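Local coordinates for protein toxin-antitoxin system toxin HepN family (Shewanella oneidensis MR-1, PDB 6M6U) that cleaves mRNA as the toxin of a type VII toxin-antitoxin system, halting bacterial growth until its partner MntA neutralises it, mostly by tri-AMPylation, at residues N2-I6 with I53-I57; S27-Q31 with L109-V113. All blocks are in the same frame, centred on the assembly; numbering follows the deposited sequence.

How the contacts relate
The two contacts lie near opposite ends of the long helix 33-60 of this all-helical HEPN-type chain. Contact 1 joins the start of helix 3-23 to the late turns of helix 33-60, whereas contact 2 joins the loop just ahead of helix 33-60, which leads there from helix 3-23, with the start of helix 109-118. Their centres are 32 Å apart, on opposite sides of the chain's centre. Along the sequence the segments alternate, in the order 2-6, 27-31, 53-57 and 109-113. Contact 1 thus ties the helical hairpin together at its open end, beside the MntA antitoxin, and contact 2 fastens its connecting loop to a later helix.

Contact 1 of 2, residues N2-I6 with I53-I57; sequences NDIII and IANHI
H56 pushes its imidazole from helix 33-60 against the first turn of helix 3-23, where N2, I4 and I5 receive it on different parts of the ring. Its CB faces that turn, and chi1 of 172° swings the ring away from the backbone N. I4 lays CG2 over one face in a CH-pi contact, 4.2 Å from the H56 ring centroid and 19° off the normal, while its CD1 reaches the ND1 side. A flat ring suits this place because it gives a branched aliphatic residue a broad surface to lie on. I5 comes obliquely to the ring instead, its CD1 3.9 Å from H56 CD2.

That same methyl is the hub of the apolar half. I5 bends its chain so that CD1 turns to the facing helix, although its CB does not point there, and the end meets I53 CG2 at 3.6 Å, the two side chains crossing at about a right angle. I57 CD1 lies farther off, 4.3 Å from I5 CD1. Here the first two long helices of the HepT-like helical bundle pack as an antiparallel pair, and I130 and F126 of helix 120-131 add to the same core, touching I5 and I53 respectively. Isoleucines fill such an interface well, for a branched CB stiffens the chain and offers methyls in two directions.

At the helix start, N2 approaches the ring edge near its plane, with ND2 3.4 Å from H56 NE2; the angle is too poor for a hydrogen bond, and the amide is turned 70° from the ring. N2 OD1 accepts a weak hydrogen bond from I4 N (3.3 Å), and a short polar amide suits this exposed spot because it can take up such a first-turn N-H. E101 of the MntA antitoxin chain packs on both N2 and I4.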
loop_
_atom_site.group_PDB
_atom_site.type_symbol
_atom_site.label_atom_id
_atom_site.label_comp_id
_atom_site.label_asym_id
_atom_site.label_seq_id
_atom_site.Cartn_x
_atom_site.Cartn_y
_atom_site.Cartn_z
ATOM N N ASN B 2 -8.788 24.044 -43.232
ATOM C CA ASN B 2 -9.051 23.202 -42.068
ATOM C C ASN B 2 -10.553 22.972 -41.917
ATOM O O ASN B 2 -11.334 23.918 -41.991
ATOM C CB ASN B 2 -8.481 23.842 -40.800
ATOM C CG ASN B 2 -8.112 22.816 -39.742
ATOM O OD1 ASN B 2 -8.982 22.236 -39.090
ATOM N ND2 ASN B 2 -6.816 22.594 -39.561
ATOM N N ASP B 3 -10.955 21.715 -41.702
ATOM C CA ASP B 3 -12.380 21.401 -41.637
ATOM C C ASP B 3 -13.028 21.936 -40.365
ATOM O O ASP B 3 -14.220 22.265 -40.373
ATOM C CB ASP B 3 -12.599 19.893 -41.747
ATOM C CG ASP B 3 -12.640 19.414 -43.184
ATOM O OD1 ASP B 3 -12.752 20.267 -44.091
ATOM O OD2 ASP B 3 -12.569 18.186 -43.408
ATOM N N ILE B 4 -12.275 22.024 -39.268
ATOM C CA ILE B 4 -12.823 22.595 -38.041
ATOM C C ILE B 4 -13.095 24.082 -38.226
ATOM O O ILE B 4 -14.157 24.587 -37.846
ATOM C CB ILE B 4 -11.874 22.335 -36.857
ATOM C CG1 ILE B 4 -12.132 20.949 -36.270
ATOM C CG2 ILE B 4 -12.030 23.409 -35.789
ATOM C CD1 ILE B 4 -11.201 20.590 -35.142
ATOM N N ILE B 5 -12.137 24.801 -38.814
ATOM C CA ILE B 5 -12.325 26.225 -39.072
ATOM C C ILE B 5 -13.537 26.444 -39.966
ATOM O O ILE B 5 -14.364 27.326 -39.712
ATOM C CB ILE B 5 -11.051 26.828 -39.694
ATOM C CG1 ILE B 5 -9.888 26.768 -38.704
ATOM C CG2 ILE B 5 -11.306 28.257 -40.146
ATOM C CD1 ILE B 5 -10.130 27.546 -37.440
ATOM N N ILE B 6 -13.676 25.624 -41.011
ATOM C CA ILE B 6 -14.749 25.809 -41.986
ATOM C C ILE B 6 -16.116 25.597 -41.341
ATOM O O ILE B 6 -17.048 26.379 -41.563
ATOM C CB ILE B 6 -14.534 24.874 -43.192
ATOM C CG1 ILE B 6 -13.317 25.330 -44.011
ATOM C CG2 ILE B 6 -15.788 24.806 -44.050
ATOM C CD1 ILE B 6 -12.743 24.256 -44.922
ATOM N N ILE B 53 -12.559 28.198 -32.604
ATOM C CA ILE B 53 -11.546 28.577 -33.586
ATOM C C ILE B 53 -10.275 29.030 -32.882
ATOM O O ILE B 53 -9.164 28.609 -33.227
ATOM C CB ILE B 53 -12.089 29.678 -34.517
ATOM C CG1 ILE B 53 -13.158 29.115 -35.455
ATOM C CG2 ILE B 53 -10.956 30.339 -35.293
ATOM C CD1 ILE B 53 -14.061 30.179 -36.034
ATOM N N ALA B 54 -10.426 29.904 -31.886
ATOM C CA ALA B 54 -9.273 30.420 -31.158
ATOM C C ALA B 54 -8.507 29.293 -30.474
ATOM O O ALA B 54 -7.286 29.174 -30.633
ATOM C CB ALA B 54 -9.731 31.460 -30.138
ATOM N N ASN B 55 -9.217 28.458 -29.702
ATOM C CA ASN B 55 -8.585 27.326 -29.027
ATOM C C ASN B 55 -7.860 26.425 -30.017
ATOM O O ASN B 55 -6.788 25.888 -29.713
ATOM C CB ASN B 55 -9.634 26.514 -28.263
ATOM C CG ASN B 55 -10.230 27.271 -27.095
ATOM O OD1 ASN B 55 -9.620 28.202 -26.564
ATOM N ND2 ASN B 55 -11.432 26.869 -26.680
ATOM N N HIS B 56 -8.439 26.243 -31.204
ATOM C CA HIS B 56 -7.835 25.383 -32.216
ATOM C C HIS B 56 -6.504 25.951 -32.695
ATOM O O HIS B 56 -5.489 25.243 -32.731
ATOM C CB HIS B 56 -8.812 25.208 -33.379
ATOM C CG HIS B 56 -8.236 24.501 -34.566
ATOM N ND1 HIS B 56 -8.137 23.128 -34.639
ATOM C CD2 HIS B 56 -7.755 24.975 -35.740
ATOM C CE1 HIS B 56 -7.610 22.788 -35.801
ATOM N NE2 HIS B 56 -7.370 23.890 -36.489
ATOM N N ILE B 57 -6.491 27.239 -33.052
ATOM C CA ILE B 57 -5.300 27.851 -33.635
ATOM C C ILE B 57 -4.170 27.928 -32.612
ATOM O O ILE B 57 -3.007 27.655 -32.934
ATOM C CB ILE B 57 -5.648 29.236 -34.211
ATOM C CG1 ILE B 57 -6.578 29.084 -35.417
ATOM C CG2 ILE B 57 -4.389 29.990 -34.604
ATOM C CD1 ILE B 57 -7.243 30.365 -35.834
#

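Contact 2 of 2, residues S27-Q31 with L109-V113; sequences SQFKQ and LDIVV
F29 reaches from the loop 27-31 to helix 109-118 and sets one side of its ring (CD2, CE2, CZ) among L109, V112 and V113. Its CB faces the helix, chi1 of 176° places the ring opposite the backbone N, and all three aliphatic residues meet it obliquely. V113 is the nearest: its CG2 lies 3.4 Å from F29 CD2, the two side chains sliding past each other in opposite directions. The V112 and F29 side chains cross at about a right angle, with V112 CG1 3.7 Å from F29 CZ, while L109 presents CG to F29 CE2 at 3.9 Å. A large flat ring can serve all three at once, and the compact valines let it come near the helix.

L109 CD2 meets K30 CA at 3.9 Å. Beside these apolar contacts K30 bends at chi3 and chi4, bringing NZ to D110 OD1 at 3.4 Å, a long salt bridge with a weak hydrogen bond; both residues are exposed, where a lysine and an aspartate can stay hydrated. An interhelical loop of the HepT-like bundle thus packs on a later helix, the V112 side chain about 9 Å from that of R97, an active-site residue by similarity. From helix 33-60, V39 touches F29, and Q36 packs on L109 and bonds to the F29 carbonyl, while from helix 3-23 Y23 meets the F29 ring, the planes about 60° apart.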
loop_
_atom_site.group_PDB
_atom_site.type_symbol
_atom_site.label_atom_id
_atom_site.label_comp_id
_atom_site.label_asym_id
_atom_site.label_seq_id
_atom_site.Cartn_x
_atom_site.Cartn_y
_atom_site.Cartn_z
ATOM N N SER B 27 -39.193 45.741 -32.827
ATOM C CA SER B 27 -40.318 46.300 -32.078
ATOM C C SER B 27 -40.767 45.392 -30.941
ATOM O O SER B 27 -41.319 45.878 -29.946
ATOM C CB SER B 27 -41.491 46.573 -33.019
ATOM O OG SER B 27 -41.762 45.441 -33.831
ATOM N N GLN B 28 -40.549 44.085 -31.060
ATOM C CA GLN B 28 -41.042 43.132 -30.074
ATOM C C GLN B 28 -39.952 42.546 -29.186
ATOM O O GLN B 28 -40.264 41.733 -28.311
ATOM C CB GLN B 28 -41.791 41.991 -30.775
ATOM C CG GLN B 28 -43.117 42.402 -31.397
ATOM C CD GLN B 28 -44.082 42.992 -30.384
ATOM O OE1 GLN B 28 -44.468 44.159 -30.482
ATOM N NE2 GLN B 28 -44.482 42.186 -29.405
ATOM N N PHE B 29 -38.690 42.942 -29.369
ATOM C CA PHE B 29 -37.600 42.225 -28.712
ATOM C C PHE B 29 -37.597 42.455 -27.206
ATOM O O PHE B 29 -37.532 41.500 -26.424
ATOM C CB PHE B 29 -36.253 42.627 -29.301
ATOM C CG PHE B 29 -35.092 41.990 -28.599
ATOM C CD1 PHE B 29 -34.749 40.675 -28.862
ATOM C CD2 PHE B 29 -34.368 42.691 -27.648
ATOM C CE1 PHE B 29 -33.689 40.076 -28.203
ATOM C CE2 PHE B 29 -33.304 42.099 -26.986
ATOM C CZ PHE B 29 -32.964 40.790 -27.263
ATOM N N LYS B 30 -37.633 43.718 -26.778
ATOM C CA LYS B 30 -37.553 44.011 -25.351
ATOM C C LYS B 30 -38.773 43.528 -24.581
ATOM O O LYS B 30 -38.744 43.533 -23.346
ATOM C CB LYS B 30 -37.360 45.512 -25.135
ATOM C CG LYS B 30 -35.976 46.015 -25.502
ATOM C CD LYS B 30 -35.938 47.534 -25.575
ATOM C CE LYS B 30 -36.399 48.165 -24.271
ATOM N NZ LYS B 30 -35.511 47.804 -23.132
ATOM N N GLN B 31 -39.828 43.103 -25.272
ATOM C CA GLN B 31 -41.051 42.618 -24.644
ATOM C C GLN B 31 -41.093 41.102 -24.499
ATOM O O GLN B 31 -41.544 40.595 -23.467
ATOM C CB GLN B 31 -42.268 43.079 -25.456
ATOM C CG GLN B 31 -43.539 42.291 -25.179
ATOM C CD GLN B 31 -44.713 42.743 -26.028
ATOM O OE1 GLN B 31 -44.949 42.215 -27.120
ATOM N NE2 GLN B 31 -45.456 43.724 -25.525
ATOM N N LEU B 109 -30.920 44.741 -21.201
ATOM C CA LEU B 109 -31.384 44.299 -22.509
ATOM C C LEU B 109 -30.994 45.260 -23.625
ATOM O O LEU B 109 -31.017 44.869 -24.797
ATOM C CB LEU B 109 -32.899 44.114 -22.476
ATOM C CG LEU B 109 -33.456 42.903 -23.217
ATOM C CD1 LEU B 109 -32.629 41.658 -22.919
ATOM C CD2 LEU B 109 -34.901 42.698 -22.814
ATOM N N ASP B 110 -30.625 46.502 -23.292
ATOM C CA ASP B 110 -30.275 47.474 -24.323
ATOM C C ASP B 110 -28.884 47.237 -24.899
ATOM O O ASP B 110 -28.638 47.576 -26.064
ATOM C CB ASP B 110 -30.373 48.894 -23.767
ATOM C CG ASP B 110 -31.809 49.350 -23.581
ATOM O OD1 ASP B 110 -32.650 49.040 -24.456
ATOM O OD2 ASP B 110 -32.099 50.020 -22.568
ATOM N N ILE B 111 -27.961 46.671 -24.116
ATOM C CA ILE B 111 -26.644 46.343 -24.660
ATOM C C ILE B 111 -26.748 45.168 -25.623
ATOM O O ILE B 111 -26.043 45.112 -26.637
ATOM C CB ILE B 111 -25.633 46.063 -23.532
ATOM C CG1 ILE B 111 -25.833 47.041 -22.364
ATOM C CG2 ILE B 111 -24.213 46.165 -24.075
ATOM C CD1 ILE B 111 -24.830 46.854 -21.231
ATOM N N VAL B 112 -27.642 44.218 -25.333
ATOM C CA VAL B 112 -27.912 43.143 -26.286
ATOM C C VAL B 112 -28.441 43.716 -27.593
ATOM O O VAL B 112 -28.009 43.316 -28.682
ATOM C CB VAL B 112 -28.890 42.116 -25.682
ATOM C CG1 VAL B 112 -29.270 41.069 -26.723
ATOM C CG2 VAL B 112 -28.279 41.448 -24.454
ATOM N N VAL B 113 -29.375 44.669 -27.509
ATOM C CA VAL B 113 -29.895 45.304 -28.717
ATOM C C VAL B 113 -28.792 46.077 -29.430
ATOM O O VAL B 113 -28.659 46.006 -30.659
ATOM C CB VAL B 113 -31.099 46.204 -28.376
ATOM C CG1 VAL B 113 -31.267 47.302 -29.419
ATOM C CG2 VAL B 113 -32.368 45.372 -28.275
#